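Local coordinates for fatty acid synthase 1, isoform A (Drosophila melanogaster, PDB 6FN6), which probably builds long-chain saturated fatty acids from acetyl-CoA and malonyl-CoA with NADPH, this piece carrying the dehydratase, enoylreductase and ketoreductase region, at residues A[794-808]-A[820-834]. Residues are numbered along the deposited sequence; the frame is centred on the assembly and turned at random.
Sequences QASIRCLGLNGRFLE and LGMSVFLKNTSFHGI
With CG set opposite the backbone N in both residues (chi1 -162° in F831), the rings of F806 and F831 leave neighbouring strands in the same direction and lie side by side. The planes, 13° apart, are offset so far that little of one ring lies over the other, the centroids being 4.8 Å apart. I797 reaches both rings: its CD1 rests over one face of F806, near the rim, and meets the edge of F831 at CE2, 3.9 Å away, while its CG2 packs on V824 CG2. Strands 804-808 and 830-833, which carry both rings on one face, run parallel, a worked example of bridge partners packing flank to flank; their ladder includes F806 N to S830 O at 2.7 Å. They form one end of the six-stranded parallel sheet of the Rossmann-type nucleotide-binding fold in the enoylreductase; strand 830-833 pairs antiparallel with the second subunit, continuing the sheet across the dimer. With an alanine here in place of F831, F806 would probably lose the ring alongside it, and I797 CD1 the edge it packs against. At the turn, N803 OD1 lies in the amide plane of N828, whose ND2 donates to it (2.9 Å) from outside N803's carbonyl plane and is also hydrogen-bonded to Y697 OH of the second subunit. L800 CD2 and T829 CG2 meet tip to tip at 3.5 Å.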
loop_
_atom_site.group_PDB
_atom_site.type_symbol
_atom_site.label_atom_id
_atom_site.label_comp_id
_atom_site.label_asym_id
_atom_site.label_seq_id
_atom_site.Cartn_x
_atom_site.Cartn_y
_atom_site.Cartn_z
ATOM N N GLN A 794 2.783 -8.981 2.677
ATOM C CA GLN A 794 3.791 -7.954 2.902
ATOM C C GLN A 794 5.175 -8.590 3.026
ATOM O O GLN A 794 6.181 -7.996 2.633
ATOM C CB GLN A 794 3.461 -7.129 4.149
ATOM C CG GLN A 794 2.506 -5.966 3.890
ATOM C CD GLN A 794 3.143 -4.851 3.065
ATOM O OE1 GLN A 794 4.261 -4.990 2.570
ATOM N NE2 GLN A 794 2.431 -3.739 2.920
ATOM N N ALA A 795 5.220 -9.800 3.575
ATOM C CA ALA A 795 6.471 -10.536 3.689
ATOM C C ALA A 795 6.941 -10.966 2.305
ATOM O O ALA A 795 8.141 -10.997 2.027
ATOM C CB ALA A 795 6.302 -11.744 4.596
ATOM N N SER A 796 5.985 -11.289 1.439
ATOM C CA SER A 796 6.290 -11.692 0.071
ATOM C C SER A 796 6.792 -10.496 -0.729
ATOM O O SER A 796 7.613 -10.640 -1.634
ATOM C CB SER A 796 5.056 -12.295 -0.605
ATOM O OG SER A 796 4.560 -13.409 0.118
ATOM N N ILE A 797 6.284 -9.316 -0.392
ATOM C CA ILE A 797 6.730 -8.077 -1.016
ATOM C C ILE A 797 8.208 -7.863 -0.718
ATOM O O ILE A 797 8.987 -7.506 -1.602
ATOM C CB ILE A 797 5.876 -6.882 -0.535
ATOM C CG1 ILE A 797 4.468 -6.956 -1.130
ATOM C CG2 ILE A 797 6.546 -5.551 -0.870
ATOM C CD1 ILE A 797 4.394 -6.668 -2.619
ATOM N N ARG A 798 8.591 -8.092 0.533
ATOM C CA ARG A 798 9.972 -7.910 0.959
ATOM C C ARG A 798 10.913 -8.884 0.249
ATOM O O ARG A 798 12.128 -8.693 0.256
ATOM C CB ARG A 798 10.091 -8.075 2.476
ATOM C CG ARG A 798 9.291 -7.056 3.278
ATOM C CD ARG A 798 9.432 -7.285 4.775
ATOM N NE ARG A 798 8.239 -6.872 5.516
ATOM C CZ ARG A 798 7.426 -7.695 6.178
ATOM N NH1 ARG A 798 7.656 -9.003 6.221
ATOM N NH2 ARG A 798 6.373 -7.201 6.814
ATOM N N CYS A 799 10.355 -9.935 -0.349
ATOM C CA CYS A 799 11.158 -10.902 -1.096
ATOM C C CYS A 799 11.457 -10.431 -2.517
ATOM O O CYS A 799 12.281 -11.024 -3.216
ATOM C CB CYS A 799 10.449 -12.258 -1.155
ATOM S SG CYS A 799 10.423 -13.157 0.405
ATOM N N LEU A 800 10.783 -9.370 -2.946
ATOM C CA LEU A 800 10.934 -8.884 -4.311
ATOM C C LEU A 800 12.221 -8.083 -4.495
ATOM O O LEU A 800 12.483 -7.122 -3.767
ATOM C CB LEU A 800 9.731 -8.031 -4.703
ATOM C CG LEU A 800 9.496 -7.850 -6.205
ATOM C CD1 LEU A 800 9.253 -9.181 -6.896
ATOM C CD2 LEU A 800 8.333 -6.911 -6.454
ATOM N N GLY A 801 13.022 -8.497 -5.472
ATOM C CA GLY A 801 14.277 -7.836 -5.778
ATOM C C GLY A 801 14.127 -6.793 -6.870
ATOM O O GLY A 801 13.028 -6.569 -7.377
ATOM N N LEU A 802 15.237 -6.150 -7.224
ATOM C CA LEU A 802 15.235 -5.092 -8.231
ATOM C C LEU A 802 14.558 -5.539 -9.524
ATOM O O LEU A 802 14.735 -6.669 -9.975
ATOM C CB LEU A 802 16.669 -4.641 -8.523
ATOM C CG LEU A 802 17.393 -3.951 -7.361
ATOM C CD1 LEU A 802 18.890 -3.843 -7.628
ATOM C CD2 LEU A 802 16.796 -2.574 -7.095
ATOM N N ASN A 803 13.772 -4.636 -10.104
ATOM C CA ASN A 803 13.031 -4.909 -11.334
ATOM C C ASN A 803 12.018 -6.039 -11.171
ATOM O O ASN A 803 11.518 -6.571 -12.159
ATOM C CB ASN A 803 13.996 -5.246 -12.471
ATOM C CG ASN A 803 14.998 -4.142 -12.729
ATOM O OD1 ASN A 803 14.682 -2.960 -12.592
ATOM N ND2 ASN A 803 16.218 -4.520 -13.091
ATOM N N GLY A 804 11.707 -6.395 -9.930
ATOM C CA GLY A 804 10.786 -7.487 -9.667
ATOM C C GLY A 804 9.378 -7.241 -10.178
ATOM O O GLY A 804 9.002 -6.109 -10.487
ATOM N N ARG A 805 8.593 -8.311 -10.269
ATOM C CA ARG A 805 7.227 -8.218 -10.773
ATOM C C ARG A 805 6.281 -9.088 -9.939
ATOM O O ARG A 805 6.299 -10.316 -10.031
ATOM C CB ARG A 805 7.180 -8.620 -12.250
ATOM C CG ARG A 805 8.000 -7.698 -13.143
ATOM C CD ARG A 805 8.104 -8.200 -14.575
ATOM N NE ARG A 805 8.784 -9.488 -14.688
ATOM C CZ ARG A 805 10.088 -9.669 -14.510
ATOM N NH1 ARG A 805 10.867 -8.646 -14.190
ATOM N NH2 ARG A 805 10.615 -10.879 -14.642
ATOM N N PHE A 806 5.454 -8.435 -9.129
ATOM C CA PHE A 806 4.558 -9.133 -8.216
ATOM C C PHE A 806 3.272 -9.537 -8.929
ATOM O O PHE A 806 2.623 -8.719 -9.578
ATOM C CB PHE A 806 4.240 -8.249 -7.011
ATOM C CG PHE A 806 3.783 -9.009 -5.801
ATOM C CD1 PHE A 806 2.445 -9.314 -5.614
ATOM C CD2 PHE A 806 4.696 -9.411 -4.841
ATOM C CE1 PHE A 806 2.028 -10.008 -4.494
ATOM C CE2 PHE A 806 4.284 -10.106 -3.719
ATOM C CZ PHE A 806 2.949 -10.404 -3.546
ATOM N N LEU A 807 2.907 -10.806 -8.786
ATOM C CA LEU A 807 1.753 -11.360 -9.481
ATOM C C LEU A 807 0.727 -11.871 -8.479
ATOM O O LEU A 807 0.863 -12.975 -7.951
ATOM C CB LEU A 807 2.192 -12.488 -10.414
ATOM C CG LEU A 807 3.368 -12.147 -11.331
ATOM C CD1 LEU A 807 3.862 -13.387 -12.056
ATOM C CD2 LEU A 807 2.975 -11.065 -12.321
ATOM N N GLU A 808 -0.296 -11.064 -8.214
ATOM C CA GLU A 808 -1.301 -11.424 -7.221
ATOM C C GLU A 808 -2.440 -12.207 -7.866
ATOM O O GLU A 808 -3.048 -11.753 -8.835
ATOM C CB GLU A 808 -1.847 -10.172 -6.528
ATOM C CG GLU A 808 -2.808 -10.465 -5.386
ATOM C CD GLU A 808 -2.180 -11.314 -4.297
ATOM O OE1 GLU A 808 -1.030 -11.028 -3.907
ATOM O OE2 GLU A 808 -2.834 -12.271 -3.832
ATOM N N LEU A 820 -0.965 -0.826 0.683
ATOM C CA LEU A 820 0.295 -1.331 0.151
ATOM C C LEU A 820 1.374 -0.262 0.225
ATOM O O LEU A 820 1.232 0.813 -0.358
ATOM C CB LEU A 820 0.120 -1.791 -1.297
ATOM C CG LEU A 820 1.379 -2.312 -1.991
ATOM C CD1 LEU A 820 1.815 -3.634 -1.375
ATOM C CD2 LEU A 820 1.147 -2.457 -3.485
ATOM N N GLY A 821 2.449 -0.561 0.946
ATOM C CA GLY A 821 3.578 0.346 1.035
ATOM C C GLY A 821 4.213 0.552 -0.326
ATOM O O GLY A 821 4.704 -0.394 -0.938
ATOM N N MET A 822 4.202 1.792 -0.799
ATOM C CA MET A 822 4.660 2.099 -2.150
ATOM C C MET A 822 6.184 2.212 -2.264
ATOM O O MET A 822 6.705 2.528 -3.333
ATOM C CB MET A 822 4.002 3.391 -2.638
ATOM C CG MET A 822 2.513 3.247 -2.895
ATOM S SD MET A 822 1.708 4.767 -3.441
ATOM C CE MET A 822 2.474 4.993 -5.042
ATOM N N SER A 823 6.898 1.966 -1.170
ATOM C CA SER A 823 8.358 1.984 -1.204
ATOM C C SER A 823 8.872 0.892 -2.140
ATOM O O SER A 823 9.921 1.041 -2.768
ATOM C CB SER A 823 8.947 1.795 0.196
ATOM O OG SER A 823 8.727 0.482 0.677
ATOM N N VAL A 824 8.127 -0.208 -2.218
ATOM C CA VAL A 824 8.498 -1.345 -3.055
ATOM C C VAL A 824 8.704 -0.933 -4.508
ATOM O O VAL A 824 9.462 -1.571 -5.241
ATOM C CB VAL A 824 7.432 -2.458 -2.968
ATOM C CG1 VAL A 824 6.094 -1.960 -3.497
ATOM C CG2 VAL A 824 7.887 -3.699 -3.732
ATOM N N PHE A 825 8.015 0.124 -4.926
ATOM C CA PHE A 825 8.057 0.556 -6.316
ATOM C C PHE A 825 9.310 1.378 -6.628
ATOM O O PHE A 825 9.598 1.661 -7.791
ATOM C CB PHE A 825 6.789 1.341 -6.657
ATOM C CG PHE A 825 5.534 0.513 -6.587
ATOM C CD1 PHE A 825 5.345 -0.553 -7.452
ATOM C CD2 PHE A 825 4.547 0.794 -5.655
ATOM C CE1 PHE A 825 4.192 -1.322 -7.392
ATOM C CE2 PHE A 825 3.392 0.028 -5.591
ATOM C CZ PHE A 825 3.216 -1.031 -6.460
ATOM N N LEU A 826 10.052 1.762 -5.593
ATOM C CA LEU A 826 11.350 2.402 -5.794
ATOM C C LEU A 826 12.307 1.458 -6.516
ATOM O O LEU A 826 13.246 1.902 -7.174
ATOM C CB LEU A 826 11.961 2.842 -4.461
ATOM C CG LEU A 826 11.397 4.121 -3.842
ATOM C CD1 LEU A 826 11.846 4.273 -2.395
ATOM C CD2 LEU A 826 11.809 5.332 -4.661
ATOM N N LYS A 827 12.061 0.157 -6.393
ATOM C CA LYS A 827 12.938 -0.856 -6.976
ATOM C C LYS A 827 12.619 -1.123 -8.449
ATOM O O LYS A 827 13.025 -2.144 -9.002
ATOM C CB LYS A 827 12.843 -2.163 -6.183
ATOM C CG LYS A 827 13.142 -2.018 -4.698
ATOM C CD LYS A 827 13.089 -3.366 -3.994
ATOM C CE LYS A 827 13.295 -3.228 -2.493
ATOM N NZ LYS A 827 13.241 -4.547 -1.801
ATOM N N ASN A 828 11.888 -0.206 -9.077
ATOM C CA ASN A 828 11.532 -0.341 -10.486
ATOM C C ASN A 828 10.666 -1.579 -10.686
ATOM O O ASN A 828 10.808 -2.295 -11.678
ATOM C CB ASN A 828 12.785 -0.438 -11.356
ATOM C CG ASN A 828 12.524 -0.064 -12.803
ATOM O OD1 ASN A 828 11.787 0.878 -13.091
ATOM N ND2 ASN A 828 13.104 -0.824 -13.723
ATOM N N THR A 829 9.760 -1.817 -9.743
ATOM C CA THR A 829 8.961 -3.035 -9.742
ATOM C C THR A 829 7.581 -2.820 -10.349
ATOM O O THR A 829 7.205 -1.696 -10.689
ATOM C CB THR A 829 8.792 -3.579 -8.311
ATOM O OG1 THR A 829 8.378 -2.521 -7.438
ATOM C CG2 THR A 829 10.090 -4.171 -7.809
ATOM N N SER A 830 6.841 -3.914 -10.494
ATOM C CA SER A 830 5.468 -3.863 -10.974
ATOM C C SER A 830 4.579 -4.724 -10.091
ATOM O O SER A 830 4.972 -5.815 -9.680
ATOM C CB SER A 830 5.381 -4.334 -12.425
ATOM O OG SER A 830 6.404 -3.753 -13.211
ATOM N N PHE A 831 3.383 -4.228 -9.797
ATOM C CA PHE A 831 2.387 -5.026 -9.098
ATOM C C PHE A 831 1.250 -5.342 -10.065
ATOM O O PHE A 831 0.681 -4.439 -10.676
ATOM C CB PHE A 831 1.863 -4.292 -7.865
ATOM C CG PHE A 831 1.169 -5.188 -6.880
ATOM C CD1 PHE A 831 -0.127 -5.623 -7.107
ATOM C CD2 PHE A 831 1.816 -5.600 -5.727
ATOM C CE1 PHE A 831 -0.761 -6.450 -6.205
ATOM C CE2 PHE A 831 1.185 -6.425 -4.819
ATOM C CZ PHE A 831 -0.104 -6.853 -5.061
ATOM N N HIS A 832 0.938 -6.627 -10.211
ATOM C CA HIS A 832 -0.081 -7.066 -11.161
ATOM C C HIS A 832 -1.265 -7.741 -10.487
ATOM O O HIS A 832 -1.132 -8.824 -9.915
ATOM C CB HIS A 832 0.526 -8.031 -12.176
ATOM C CG HIS A 832 1.462 -7.378 -13.140
ATOM N ND1 HIS A 832 1.037 -6.801 -14.317
ATOM C CD2 HIS A 832 2.804 -7.202 -13.097
ATOM C CE1 HIS A 832 2.077 -6.304 -14.961
ATOM N NE2 HIS A 832 3.162 -6.533 -14.242
ATOM N N GLY A 833 -2.426 -7.101 -10.568
ATOM C CA GLY A 833 -3.672 -7.751 -10.210
ATOM C C GLY A 833 -4.088 -8.662 -11.347
ATOM O O GLY A 833 -4.325 -8.199 -12.462
ATOM N N ILE A 834 -4.174 -9.958 -11.070
ATOM C CA ILE A 834 -4.427 -10.943 -12.115
ATOM C C ILE A 834 -5.750 -11.656 -11.885
ATOM O O ILE A 834 -5.881 -12.479 -10.978
ATOM C CB ILE A 834 -3.266 -11.945 -12.205
ATOM C CG1 ILE A 834 -1.990 -11.226 -12.644
ATOM C CG2 ILE A 834 -3.596 -13.082 -13.172
ATOM C CD1 ILE A 834 -0.730 -11.940 -12.258
#